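Multisubunit Na+/H+ antiporter, D subunit (Anoxybacillus flavithermus, PDB 6Z16) forms part of the Mrp complex, a membrane assembly that exchanges sodium ions for protons, and probably takes part in the ion translocation itself. Local coordinates at residues G55-L59 against T71-D75; F115-V120 against V138-S142; Y293-R297 against S353-F359; V323-I327 against A473-V478; F373-L378 against V422-F426. All coordinates share one frame. Residue numbers count along the deposited sequence, not the author numbering.

Contact 1 (G55-L59 against T71-D75); sequences GIQTL and TLVSD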
# COMPACT_ATOMS: atom_id res chain seq x y z
N GLY D 55 34.50 -7.98 -52.86
CA GLY D 55 33.57 -9.03 -53.24
C GLY D 55 32.09 -8.82 -52.96
O GLY D 55 31.62 -7.70 -52.73
N ILE D 56 31.35 -9.93 -52.99
CA ILE D 56 29.92 -9.91 -52.76
C ILE D 56 29.61 -9.56 -51.31
O ILE D 56 30.28 -10.03 -50.38
CB ILE D 56 29.34 -11.28 -53.18
CG1 ILE D 56 27.85 -11.41 -52.90
CG2 ILE D 56 30.19 -12.41 -52.64
CD1 ILE D 56 27.28 -12.68 -53.46
N GLN D 57 28.62 -8.70 -51.11
CA GLN D 57 28.36 -8.10 -49.81
C GLN D 57 27.26 -8.88 -49.09
O GLN D 57 26.14 -8.98 -49.59
CB GLN D 57 27.96 -6.64 -49.95
CG GLN D 57 29.06 -5.75 -50.52
CD GLN D 57 30.29 -5.69 -49.65
OE1 GLN D 57 31.33 -6.23 -49.99
NE2 GLN D 57 30.16 -5.03 -48.51
N THR D 58 27.59 -9.44 -47.93
CA THR D 58 26.62 -10.17 -47.11
C THR D 58 26.51 -9.50 -45.75
O THR D 58 27.52 -9.18 -45.13
CB THR D 58 27.02 -11.63 -46.93
OG1 THR D 58 28.29 -11.71 -46.27
CG2 THR D 58 27.11 -12.34 -48.26
N LEU D 59 25.28 -9.32 -45.29
CA LEU D 59 25.04 -8.74 -43.97
C LEU D 59 23.99 -9.54 -43.23
O LEU D 59 22.85 -9.65 -43.69
CB LEU D 59 24.60 -7.28 -44.06
CG LEU D 59 24.40 -6.70 -42.66
CD1 LEU D 59 25.70 -6.73 -41.86
CD2 LEU D 59 23.93 -5.32 -42.77
N THR D 71 19.62 -13.05 -43.59
CA THR D 71 20.82 -12.54 -44.23
C THR D 71 20.43 -11.80 -45.50
O THR D 71 19.65 -12.31 -46.30
CB THR D 71 21.80 -13.66 -44.58
OG1 THR D 71 21.22 -14.48 -45.60
CG2 THR D 71 22.07 -14.51 -43.37
N LEU D 72 20.99 -10.61 -45.69
CA LEU D 72 20.79 -9.84 -46.90
C LEU D 72 22.06 -9.92 -47.74
O LEU D 72 23.15 -9.67 -47.23
CB LEU D 72 20.45 -8.40 -46.57
CG LEU D 72 19.13 -8.14 -45.88
CD1 LEU D 72 19.03 -6.68 -45.57
CD2 LEU D 72 17.99 -8.57 -46.76
N VAL D 73 21.91 -10.27 -49.01
CA VAL D 73 23.04 -10.47 -49.90
C VAL D 73 22.88 -9.55 -51.10
O VAL D 73 21.84 -9.58 -51.77
CB VAL D 73 23.16 -11.94 -50.35
CG1 VAL D 73 24.33 -12.09 -51.29
CG2 VAL D 73 23.33 -12.84 -49.17
N SER D 74 23.90 -8.74 -51.36
CA SER D 74 23.98 -7.95 -52.57
C SER D 74 25.17 -8.45 -53.37
O SER D 74 26.33 -8.30 -52.95
CB SER D 74 24.12 -6.46 -52.26
OG SER D 74 24.16 -5.71 -53.46
N ASP D 75 24.88 -9.10 -54.49
CA ASP D 75 25.85 -9.37 -55.54
C ASP D 75 25.73 -8.27 -56.59
O ASP D 75 25.05 -7.26 -56.39
CB ASP D 75 25.63 -10.77 -56.11
CG ASP D 75 24.19 -11.03 -56.50
OD1 ASP D 75 23.32 -10.19 -56.21
OD2 ASP D 75 23.93 -12.08 -57.12
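Leu59 and Leu72 face each other as an antiparallel hydrogen-bonded pair: Leu59 N to Leu72 O and Leu72 N to Leu59 O are both 2.9 Å. Their side chains share one face of the sheet with those of Gln57 and Ser74, and both pack on Leu6 near the start of the chain. The same backbone pattern recurs two residues along, where Gln57 N reaches Ser74 O at 3.0 Å and Ser74 N reaches Gln57 O at 2.9 Å. These strands, 57-60 and 71-74, make a two-stranded beta hairpin set between helix 26-53 and helix 76-99. On the other face lie Thr58 and Val73, a non-hydrogen-bonded pair with CG2 of Thr58 3.9 Å from CG2 of Val73. Ile56, just ahead of its strand, extends its fully trans side chain back over the partner, so that its CD1 lies 3.7 Å from both Val73 CG1 and Asp75 CB. Asp75 then N-caps the following helix with its carboxylate, which also forms a salt bridge to Arg258.

Contact 2 (F115-V120 against V138-S142); sequences FLIVGV and VMLMS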
# COMPACT_ATOMS: atom_id res chain seq x y z
N PHE D 115 6.54 3.23 -50.72
CA PHE D 115 6.37 1.85 -50.27
C PHE D 115 6.54 0.85 -51.41
O PHE D 115 7.06 -0.25 -51.20
CB PHE D 115 5.02 1.62 -49.59
CG PHE D 115 4.95 2.11 -48.17
CD1 PHE D 115 5.72 1.51 -47.19
CD2 PHE D 115 4.06 3.10 -47.80
CE1 PHE D 115 5.66 1.94 -45.89
CE2 PHE D 115 3.98 3.53 -46.50
CZ PHE D 115 4.79 2.94 -45.54
N LEU D 116 6.13 1.23 -52.62
CA LEU D 116 6.37 0.37 -53.78
C LEU D 116 7.85 0.22 -54.07
O LEU D 116 8.33 -0.89 -54.36
CB LEU D 116 5.63 0.90 -55.00
CG LEU D 116 5.80 0.11 -56.29
CD1 LEU D 116 5.33 -1.31 -56.10
CD2 LEU D 116 5.01 0.77 -57.39
N ILE D 117 8.61 1.32 -53.96
CA ILE D 117 10.04 1.17 -54.24
C ILE D 117 10.75 0.47 -53.08
O ILE D 117 11.75 -0.22 -53.30
CB ILE D 117 10.70 2.51 -54.63
CG1 ILE D 117 10.72 3.50 -53.49
CG2 ILE D 117 9.99 3.12 -55.82
CD1 ILE D 117 11.49 4.75 -53.80
N VAL D 118 10.20 0.55 -51.85
CA VAL D 118 10.66 -0.29 -50.74
C VAL D 118 10.49 -1.76 -51.07
O VAL D 118 11.41 -2.56 -50.89
CB VAL D 118 9.90 0.06 -49.44
CG1 VAL D 118 10.08 -1.02 -48.39
CG2 VAL D 118 10.43 1.29 -48.86
N GLY D 119 9.30 -2.12 -51.58
CA GLY D 119 9.02 -3.52 -51.89
C GLY D 119 9.92 -4.09 -52.96
O GLY D 119 10.50 -5.16 -52.79
N VAL D 120 10.11 -3.34 -54.06
CA VAL D 120 10.95 -3.87 -55.14
C VAL D 120 12.42 -3.90 -54.73
O VAL D 120 13.11 -4.90 -54.97
CB VAL D 120 10.73 -3.13 -56.47
CG1 VAL D 120 9.34 -3.37 -56.98
CG2 VAL D 120 10.93 -1.67 -56.35
N VAL D 138 4.62 -6.53 -49.68
CA VAL D 138 4.79 -5.08 -49.57
C VAL D 138 4.59 -4.42 -50.93
O VAL D 138 3.78 -3.49 -51.10
CB VAL D 138 6.18 -4.73 -48.99
CG1 VAL D 138 6.41 -3.23 -49.03
CG2 VAL D 138 6.32 -5.23 -47.58
N MET D 139 5.31 -4.95 -51.94
CA MET D 139 5.21 -4.51 -53.32
C MET D 139 3.78 -4.62 -53.86
O MET D 139 3.24 -3.66 -54.42
CB MET D 139 6.16 -5.36 -54.16
CG MET D 139 6.24 -5.01 -55.61
SD MET D 139 7.22 -6.28 -56.43
CE MET D 139 6.04 -7.62 -56.46
N LEU D 140 3.14 -5.77 -53.65
CA LEU D 140 1.82 -6.01 -54.21
C LEU D 140 0.75 -5.19 -53.52
O LEU D 140 -0.19 -4.73 -54.17
CB LEU D 140 1.47 -7.49 -54.16
CG LEU D 140 2.14 -8.40 -55.19
CD1 LEU D 140 1.81 -9.84 -54.89
CD2 LEU D 140 1.69 -8.02 -56.58
N MET D 141 0.87 -4.97 -52.21
CA MET D 141 -0.11 -4.17 -51.50
C MET D 141 -0.06 -2.71 -51.94
O MET D 141 -1.10 -2.09 -52.21
CB MET D 141 0.13 -4.29 -49.99
CG MET D 141 -0.98 -3.72 -49.17
SD MET D 141 -2.47 -4.69 -49.36
CE MET D 141 -3.67 -3.40 -49.14
N SER D 142 1.16 -2.17 -52.07
CA SER D 142 1.31 -0.81 -52.59
C SER D 142 0.83 -0.70 -54.03
O SER D 142 0.25 0.32 -54.40
CB SER D 142 2.77 -0.38 -52.47
OG SER D 142 3.58 -1.27 -53.20
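Backbone proximity comes first here. Helices 109-124 and 129-148, successive transmembrane helices packed as a helical hairpin, run nearly antiparallel (153°) with the two short axes only 7.7 Å apart. The pinch point is Gly119, whose CA is 4.2 Å from Met139 CA and 4.0 Å from Met139 N; a CB there would clash with that nitrogen. Apolar packing flanks it. Leu116 CD1 meets Met139 CG at 3.8 Å, Val120 CG1 meets Met139 SD at 3.6 Å, and Val138 CG1 rests 3.9 Å from Gly119 CA and 3.7 Å from Phe115 O. Phe795 and Val799 of a neighbouring subunit pack on Val118 and Val138. The polar group in the interface is Ser142 OG, pressed to 3.3 Å from Leu116 CA. This hydroxyl bonds back into its own helix, the single proton of Ser142 OG having both Met139 O (2.7 Å) and Val138 O (3.1 Å) in reach. With no hydrogen bond passing between the segments, their union rests on close shape fit and dispersion, and the serine hydroxyl is satisfied locally inside a membrane-embedded interface.

Contact 3 (Y293-R297 against S353-F359); sequences YNDMR and SNDIRSF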
# COMPACT_ATOMS: atom_id res chain seq x y z
N TYR D 293 -3.52 -4.97 -81.97
CA TYR D 293 -4.19 -3.79 -81.43
C TYR D 293 -3.81 -2.50 -82.15
O TYR D 293 -2.66 -2.32 -82.55
CB TYR D 293 -3.90 -3.64 -79.94
CG TYR D 293 -4.71 -4.57 -79.08
CD1 TYR D 293 -6.02 -4.27 -78.75
CD2 TYR D 293 -4.17 -5.76 -78.61
CE1 TYR D 293 -6.77 -5.11 -77.98
CE2 TYR D 293 -4.91 -6.61 -77.83
CZ TYR D 293 -6.21 -6.28 -77.52
OH TYR D 293 -6.96 -7.13 -76.74
N ASN D 294 -4.79 -1.62 -82.30
CA ASN D 294 -4.60 -0.24 -82.72
C ASN D 294 -4.75 0.71 -81.53
O ASN D 294 -5.34 1.78 -81.65
CB ASN D 294 -5.57 0.14 -83.83
CG ASN D 294 -5.35 -0.66 -85.09
OD1 ASN D 294 -6.22 -1.42 -85.51
ND2 ASN D 294 -4.19 -0.50 -85.70
N ASP D 295 -4.24 0.30 -80.38
CA ASP D 295 -4.35 1.05 -79.13
C ASP D 295 -2.98 1.05 -78.47
O ASP D 295 -2.38 -0.01 -78.33
CB ASP D 295 -5.40 0.41 -78.23
CG ASP D 295 -5.84 1.31 -77.12
OD1 ASP D 295 -5.35 2.45 -77.06
OD2 ASP D 295 -6.68 0.89 -76.30
N MET D 296 -2.51 2.24 -78.06
CA MET D 296 -1.10 2.41 -77.69
C MET D 296 -0.73 1.64 -76.43
O MET D 296 0.31 0.97 -76.38
CB MET D 296 -0.79 3.90 -77.50
CG MET D 296 -0.81 4.73 -78.75
SD MET D 296 -0.23 6.42 -78.52
CE MET D 296 -1.65 7.17 -77.74
N ARG D 297 -1.59 1.72 -75.40
CA ARG D 297 -1.32 1.06 -74.13
C ARG D 297 -1.26 -0.45 -74.30
O ARG D 297 -0.36 -1.10 -73.76
CB ARG D 297 -2.38 1.45 -73.10
CG ARG D 297 -2.31 2.90 -72.65
CD ARG D 297 -3.54 3.30 -71.84
NE ARG D 297 -3.61 2.79 -70.49
CZ ARG D 297 -3.32 3.50 -69.41
NH1 ARG D 297 -2.94 4.76 -69.52
NH2 ARG D 297 -3.42 2.95 -68.21
N SER D 353 -7.29 11.20 -76.67
CA SER D 353 -7.77 9.95 -77.25
C SER D 353 -6.60 8.99 -77.31
O SER D 353 -5.44 9.40 -77.35
CB SER D 353 -8.34 10.15 -78.66
OG SER D 353 -8.74 8.91 -79.22
N ASN D 354 -6.92 7.71 -77.32
CA ASN D 354 -5.92 6.66 -77.29
C ASN D 354 -5.97 5.82 -78.55
O ASN D 354 -5.17 4.88 -78.70
CB ASN D 354 -6.15 5.80 -76.05
CG ASN D 354 -4.91 5.08 -75.61
OD1 ASN D 354 -3.83 5.26 -76.17
ND2 ASN D 354 -5.05 4.25 -74.60
N ASP D 355 -6.86 6.14 -79.49
CA ASP D 355 -7.04 5.38 -80.71
C ASP D 355 -6.10 5.92 -81.77
O ASP D 355 -6.15 7.11 -82.10
CB ASP D 355 -8.49 5.49 -81.19
CG ASP D 355 -8.84 4.48 -82.26
OD1 ASP D 355 -7.99 3.64 -82.60
OD2 ASP D 355 -9.98 4.53 -82.77
N ILE D 356 -5.26 5.04 -82.32
CA ILE D 356 -4.30 5.38 -83.37
C ILE D 356 -5.00 5.92 -84.61
O ILE D 356 -4.52 6.87 -85.25
CB ILE D 356 -3.44 4.13 -83.67
CG1 ILE D 356 -2.47 3.86 -82.53
CG2 ILE D 356 -2.70 4.23 -84.95
CD1 ILE D 356 -1.44 4.93 -82.37
N ARG D 357 -6.17 5.37 -84.94
CA ARG D 357 -6.92 5.77 -86.12
C ARG D 357 -7.57 7.14 -86.00
O ARG D 357 -8.16 7.59 -86.99
CB ARG D 357 -8.02 4.75 -86.41
CG ARG D 357 -7.53 3.39 -86.87
CD ARG D 357 -8.70 2.52 -87.28
NE ARG D 357 -9.59 2.23 -86.16
CZ ARG D 357 -9.45 1.19 -85.35
NH1 ARG D 357 -8.47 0.32 -85.55
NH2 ARG D 357 -10.29 1.01 -84.34
N SER D 358 -7.50 7.81 -84.85
CA SER D 358 -8.24 9.04 -84.65
C SER D 358 -7.45 10.29 -84.98
O SER D 358 -8.06 11.33 -85.26
CB SER D 358 -8.73 9.14 -83.21
OG SER D 358 -9.65 8.10 -82.91
N PHE D 359 -6.12 10.23 -84.95
CA PHE D 359 -5.30 11.43 -85.05
C PHE D 359 -4.10 11.17 -85.95
O PHE D 359 -3.62 10.04 -86.05
CB PHE D 359 -4.83 11.89 -83.66
CG PHE D 359 -3.94 10.91 -82.94
CD1 PHE D 359 -4.48 9.90 -82.17
CD2 PHE D 359 -2.56 11.03 -82.99
CE1 PHE D 359 -3.67 9.02 -81.50
CE2 PHE D 359 -1.75 10.14 -82.32
CZ PHE D 359 -2.31 9.14 -81.57
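An isolated beta bridge joins two interhelical connections here: the turn between helices 268-292 and 296-315, and the loop following helix 320-351. Tyr293 opens the turn by leaving helical geometry; its carbonyl takes a hydrogen bond from Lys424 NZ, which ties the turn to helix 405-429. Asn294 comes next and supplies the backbone link, a weak bond from Ile356 N to Asn294 O at 3.3 Å. The side chain of Asn294 points toward the loop, with OD1 2.8 Å from Arg357 NH1, although the angle is too poor for a hydrogen bond. Asp295 is bridged with Asp355, their CA atoms 5.3 Å apart. It occupies the N-cap position of helix 296-315 without making a capping bond, and its OD1 lies 2.9 Å from Asn354 O, two acceptors side by side. With Met296 the contact turns apolar: CG meets Ile356 CD1 at 3.7 Å, and CE approaches Phe359 CZ at 4.4 Å, while Val344 and Ile347 of helix 320-351 pack alongside the same side chain. Arg297 leads its guanidinium off to Pro236 O, but on the way its CD passes 3.3 Å from Asn354 ND2.

Contact 4 (V323-I327 against A473-V478); sequences VEGTI and AVNVLV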
# COMPACT_ATOMS: atom_id res chain seq x y z
N VAL D 323 23.21 -16.00 -70.26
CA VAL D 323 22.96 -15.28 -69.02
C VAL D 323 23.40 -13.83 -69.14
O VAL D 323 22.70 -12.91 -68.69
CB VAL D 323 23.68 -16.00 -67.86
CG1 VAL D 323 23.55 -15.23 -66.57
CG2 VAL D 323 23.10 -17.38 -67.67
N GLU D 324 24.53 -13.59 -69.82
CA GLU D 324 25.01 -12.24 -70.05
C GLU D 324 24.05 -11.45 -70.93
O GLU D 324 23.70 -10.30 -70.62
CB GLU D 324 26.39 -12.33 -70.67
CG GLU D 324 27.11 -11.03 -70.79
CD GLU D 324 28.53 -11.23 -71.25
OE1 GLU D 324 28.92 -12.38 -71.51
OE2 GLU D 324 29.27 -10.23 -71.32
N GLY D 325 23.55 -12.09 -71.99
CA GLY D 325 22.60 -11.43 -72.87
C GLY D 325 21.28 -11.11 -72.20
O GLY D 325 20.72 -10.03 -72.41
N THR D 326 20.79 -12.01 -71.35
CA THR D 326 19.53 -11.69 -70.69
C THR D 326 19.69 -10.67 -69.57
O THR D 326 18.73 -9.93 -69.30
CB THR D 326 18.83 -12.96 -70.18
OG1 THR D 326 17.52 -12.62 -69.70
CG2 THR D 326 19.58 -13.64 -69.08
N ILE D 327 20.88 -10.52 -68.97
CA ILE D 327 21.10 -9.43 -68.02
C ILE D 327 21.09 -8.08 -68.72
O ILE D 327 20.43 -7.13 -68.26
CB ILE D 327 22.40 -9.66 -67.22
CG1 ILE D 327 22.24 -10.83 -66.27
CG2 ILE D 327 22.76 -8.44 -66.41
CD1 ILE D 327 23.53 -11.30 -65.68
N ALA D 473 28.54 -10.29 -62.37
CA ALA D 473 27.22 -10.88 -62.16
C ALA D 473 27.11 -12.27 -62.79
O ALA D 473 26.59 -13.19 -62.16
CB ALA D 473 26.13 -9.96 -62.72
N VAL D 474 27.64 -12.44 -64.00
CA VAL D 474 27.64 -13.75 -64.65
C VAL D 474 28.55 -14.72 -63.91
O VAL D 474 28.19 -15.89 -63.72
CB VAL D 474 28.04 -13.60 -66.13
CG1 VAL D 474 28.33 -14.93 -66.77
CG2 VAL D 474 26.91 -12.94 -66.90
N ASN D 475 29.69 -14.24 -63.43
CA ASN D 475 30.60 -15.10 -62.67
C ASN D 475 30.01 -15.57 -61.35
O ASN D 475 30.42 -16.61 -60.84
CB ASN D 475 31.91 -14.37 -62.40
CG ASN D 475 32.75 -14.22 -63.64
OD1 ASN D 475 32.86 -15.15 -64.44
ND2 ASN D 475 33.33 -13.05 -63.82
N VAL D 476 29.06 -14.82 -60.78
CA VAL D 476 28.41 -15.34 -59.58
C VAL D 476 27.13 -16.13 -59.89
O VAL D 476 26.71 -16.96 -59.08
CB VAL D 476 28.13 -14.21 -58.56
CG1 VAL D 476 26.88 -13.41 -58.91
CG2 VAL D 476 28.08 -14.75 -57.14
N LEU D 477 26.53 -15.93 -61.07
CA LEU D 477 25.31 -16.68 -61.38
C LEU D 477 25.60 -18.11 -61.83
O LEU D 477 24.92 -19.04 -61.39
CB LEU D 477 24.49 -15.97 -62.44
CG LEU D 477 23.78 -14.73 -61.93
CD1 LEU D 477 23.17 -13.98 -63.07
CD2 LEU D 477 22.75 -15.10 -60.90
N VAL D 478 26.57 -18.31 -62.72
CA VAL D 478 26.87 -19.65 -63.21
C VAL D 478 27.75 -20.44 -62.26
O VAL D 478 28.10 -21.59 -62.56
CB VAL D 478 27.54 -19.63 -64.60
CG1 VAL D 478 26.66 -18.88 -65.59
CG2 VAL D 478 28.93 -19.03 -64.52
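Two side chains interlock across this helix pair, each sitting in a hollow of the other surface. Val474 is the bump on helix 463-477: its CG2 enters the depression bounded by Val323, Glu324 and Ile327, lying 3.7 Å from Glu324 CA, 3.9 Å from Ile327 CD1 and 4.1 Å from Val323 CG1. Ile327 answers from helix 320-351, its CD1 nestling between Ala473, Val474 and Leu477, at 4.2 Å from Ala473 CB and 3.8 Å from Leu477 CD1. Both hollows therefore follow the i, i+1, i+4 spacing of a helix surface. Val323 fills the remaining space toward the C-terminal end of the second helix, with CG1 3.7 Å from Leu477 CD1 and CG2 4.4 Å from Val478 CG1, on the looser edge of the contact. The short axes come within 10.2 Å and cross at 127°, a separation that leaves room for these branched side chains. Leu77 of helix 76-99 packs on Ile327, Ala473 and Leu477 together, so a third helix joins the cluster. The contact thus packs a helix near the C terminus of the chain onto a long transmembrane helix. The chemistry between the two segments is wholly van der Waals in character, without a hydrogen bond; charge enters where Glu324 forms a salt bridge to Arg467 farther back on helix 463-477, adding an electrostatic tie between the same two helices.

Contact 5 (F373-L378 against V422-F426); sequences FFIAAL and VMKIF. With PTY (phosphatidylethanolamine), chain S.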
# COMPACT_ATOMS: atom_id res chain seq x y z
N PHE D 373 10.37 9.69 -79.90
CA PHE D 373 9.64 8.43 -79.98
C PHE D 373 10.18 7.53 -81.08
O PHE D 373 10.16 6.31 -80.95
CB PHE D 373 8.15 8.68 -80.20
CG PHE D 373 7.32 7.42 -80.20
CD1 PHE D 373 7.04 6.76 -79.02
CD2 PHE D 373 6.84 6.89 -81.38
CE1 PHE D 373 6.29 5.61 -79.01
CE2 PHE D 373 6.09 5.73 -81.38
CZ PHE D 373 5.82 5.09 -80.19
N PHE D 374 10.68 8.13 -82.17
CA PHE D 374 11.31 7.37 -83.24
C PHE D 374 12.57 6.66 -82.75
O PHE D 374 12.77 5.47 -83.01
CB PHE D 374 11.62 8.32 -84.41
CG PHE D 374 12.21 7.65 -85.61
CD1 PHE D 374 11.42 6.87 -86.45
CD2 PHE D 374 13.54 7.81 -85.92
CE1 PHE D 374 11.97 6.27 -87.56
CE2 PHE D 374 14.09 7.21 -87.03
CZ PHE D 374 13.30 6.44 -87.85
N ILE D 375 13.43 7.39 -82.02
CA ILE D 375 14.63 6.77 -81.46
C ILE D 375 14.28 5.74 -80.39
O ILE D 375 14.93 4.69 -80.29
CB ILE D 375 15.58 7.86 -80.94
CG1 ILE D 375 16.00 8.77 -82.09
CG2 ILE D 375 16.84 7.28 -80.32
CD1 ILE D 375 16.73 8.06 -83.20
N ALA D 376 13.20 5.98 -79.63
CA ALA D 376 12.77 5.02 -78.62
C ALA D 376 12.25 3.73 -79.25
O ALA D 376 12.54 2.63 -78.75
CB ALA D 376 11.69 5.64 -77.74
N ALA D 377 11.52 3.84 -80.36
CA ALA D 377 11.03 2.67 -81.08
C ALA D 377 12.18 1.85 -81.67
O ALA D 377 12.21 0.62 -81.53
CB ALA D 377 10.08 3.12 -82.19
N LEU D 378 13.13 2.53 -82.31
CA LEU D 378 14.26 1.81 -82.89
C LEU D 378 15.17 1.21 -81.82
O LEU D 378 15.83 0.20 -82.06
CB LEU D 378 15.07 2.72 -83.80
CG LEU D 378 14.40 3.28 -85.04
CD1 LEU D 378 15.39 4.17 -85.73
CD2 LEU D 378 13.93 2.18 -85.95
N VAL D 422 5.49 -0.76 -82.81
CA VAL D 422 5.81 0.61 -82.39
C VAL D 422 5.94 1.55 -83.59
O VAL D 422 5.58 2.73 -83.50
CB VAL D 422 7.06 0.62 -81.49
CG1 VAL D 422 6.76 -0.12 -80.21
CG2 VAL D 422 8.23 -0.02 -82.19
N MET D 423 6.38 1.05 -84.74
CA MET D 423 6.46 1.91 -85.90
C MET D 423 5.09 2.13 -86.52
O MET D 423 4.90 3.12 -87.22
CB MET D 423 7.43 1.33 -86.91
CG MET D 423 7.95 2.33 -87.92
SD MET D 423 8.84 3.63 -87.06
CE MET D 423 10.23 2.69 -86.43
N LYS D 424 4.14 1.23 -86.27
CA LYS D 424 2.75 1.50 -86.61
C LYS D 424 2.23 2.70 -85.83
O LYS D 424 1.55 3.56 -86.40
CB LYS D 424 1.90 0.26 -86.32
CG LYS D 424 0.41 0.44 -86.51
CD LYS D 424 -0.29 -0.88 -86.29
CE LYS D 424 -0.22 -1.29 -84.84
NZ LYS D 424 -0.98 -2.54 -84.60
N ILE D 425 2.58 2.77 -84.54
CA ILE D 425 2.25 3.97 -83.74
C ILE D 425 2.88 5.22 -84.35
O ILE D 425 2.20 6.24 -84.55
CB ILE D 425 2.69 3.81 -82.28
CG1 ILE D 425 1.96 2.67 -81.59
CG2 ILE D 425 2.41 5.08 -81.50
CD1 ILE D 425 2.53 2.36 -80.23
N PHE D 426 4.17 5.14 -84.70
CA PHE D 426 4.89 6.31 -85.22
C PHE D 426 4.36 6.75 -86.58
O PHE D 426 4.16 7.95 -86.81
CB PHE D 426 6.38 6.02 -85.31
CG PHE D 426 7.17 7.14 -85.93
CD1 PHE D 426 7.40 8.31 -85.23
CD2 PHE D 426 7.69 7.03 -87.21
CE1 PHE D 426 8.11 9.35 -85.79
CE2 PHE D 426 8.40 8.06 -87.78
CZ PHE D 426 8.62 9.22 -87.06
C1 PTY S . 15.12 18.60 -87.80
C2 PTY S . 11.26 23.86 -86.90
C3 PTY S . 10.56 22.52 -87.24
O4 PTY S . 16.04 17.54 -87.44
C5 PTY S . 13.03 19.75 -87.05
C6 PTY S . 14.02 18.65 -86.78
O7 PTY S . 14.62 18.89 -85.46
C8 PTY S . 14.03 18.32 -84.40
O10 PTY S . 13.04 17.65 -84.46
C11 PTY S . 14.79 18.60 -83.14
C12 PTY S . 15.09 17.33 -82.36
C13 PTY S . 15.92 16.34 -83.16
C14 PTY S . 16.17 15.03 -82.44
C15 PTY S . 17.01 14.06 -83.26
C16 PTY S . 16.82 12.60 -82.87
C17 PTY S . 17.87 12.04 -81.93
C18 PTY S . 19.11 11.49 -82.63
C19 PTY S . 19.97 10.62 -81.73
C20 PTY S . 21.16 9.97 -82.42
C21 PTY S . 22.02 9.14 -81.49
C22 PTY S . 23.39 8.80 -82.05
C23 PTY S . 24.43 8.49 -80.99
C24 PTY S . 25.80 8.10 -81.53
C25 PTY S . 26.54 9.20 -82.27
C26 PTY S . 27.89 8.75 -82.82
C27 PTY S . 28.63 9.79 -83.64
C28 PTY S . 29.93 9.26 -84.22
C29 PTY S . 30.76 10.33 -84.90
C30 PTY S . 15.88 16.37 -88.06
C31 PTY S . 16.91 15.38 -87.63
O30 PTY S . 15.02 16.17 -88.87
C32 PTY S . 16.33 14.17 -86.91
C33 PTY S . 15.76 13.13 -87.85
C34 PTY S . 16.74 12.04 -88.23
C35 PTY S . 16.96 10.98 -87.16
C36 PTY S . 17.82 9.82 -87.65
C37 PTY S . 18.05 8.71 -86.64
C38 PTY S . 18.85 7.56 -87.20
C39 PTY S . 18.94 6.34 -86.29
C40 PTY S . 19.78 6.54 -85.04
C41 PTY S . 21.26 6.81 -85.32
P1 PTY S . 11.09 20.38 -88.76
O11 PTY S . 11.43 21.82 -88.15
O12 PTY S . 9.79 19.93 -88.10
O13 PTY S . 11.06 20.42 -90.24
O14 PTY S . 12.25 19.42 -88.22
N1 PTY S . 11.73 23.82 -85.52
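This is a buried, phenylalanine-rich packing of two transmembrane helices, 367-381 and 405-429, which run almost antiparallel (166°) with their short axes 9.8 Å apart at closest. At one end the large rings meet. Phe374 and Phe426 approach obliquely, centroids 5.0 Å apart and planes at 45°, and the CB of Phe374 makes a CH-pi contact over the face of the Phe426 ring, 4.3 Å from its centroid. Phe373 reaches across the groove: its CZ lies 3.7 Å from Ile425 CG2, its CE2 is 3.7 Å from Val422 O, and the backbone nitrogen of Phe426 sits at the edge of its ring. Met423 lies beside Phe374 in a Met-aromatic contact, SD to ring centroid 5.2 Å, and its methyl CE extends to Leu378 CD2 at 3.8 Å. Farther along, the small Ala377 lets the helices draw closer, with its CB 3.6 Å from Val422 CG2. Ile375 turns to the membrane and belongs to a phosphatidylethanolamine pocket; its CD1 is 3.7 Å from C37 of the lipid, and the same lipid atom lies at the edge of the Phe374 ring. Ile171 of a neighbouring subunit packs on Phe374 and Leu378. Without hydrogen bonds across it, the interface depends on ring, sulfur and aliphatic contacts, a chemistry that continues directly into the lipid acyl chain.

Contacts 2, 4 and 5 are buried helix pairs held by side-chain packing, whereas contact 1, also buried, is held by backbone hydrogen bonds in a hairpin, and contact 3, partly exposed, combines one weak backbone bond among polar residues with apolar packing by Met296. Two neighbourhoods emerge. Contact 1 touches contact 4, where Ile56 and Asp75 pack on Val476. About 46 Å from contact 1, centre to centre, contact 3 meets contact 5 on the other side of the chain's centre: Tyr293 O lies 2.7 Å from Lys424 NZ, a probable hydrogen bond, and Ile356 packs on Ile425. Helix 320-351 starts at contact 4 and leads into the loop of contact 3. Contact 2 is nearest the chain's centre.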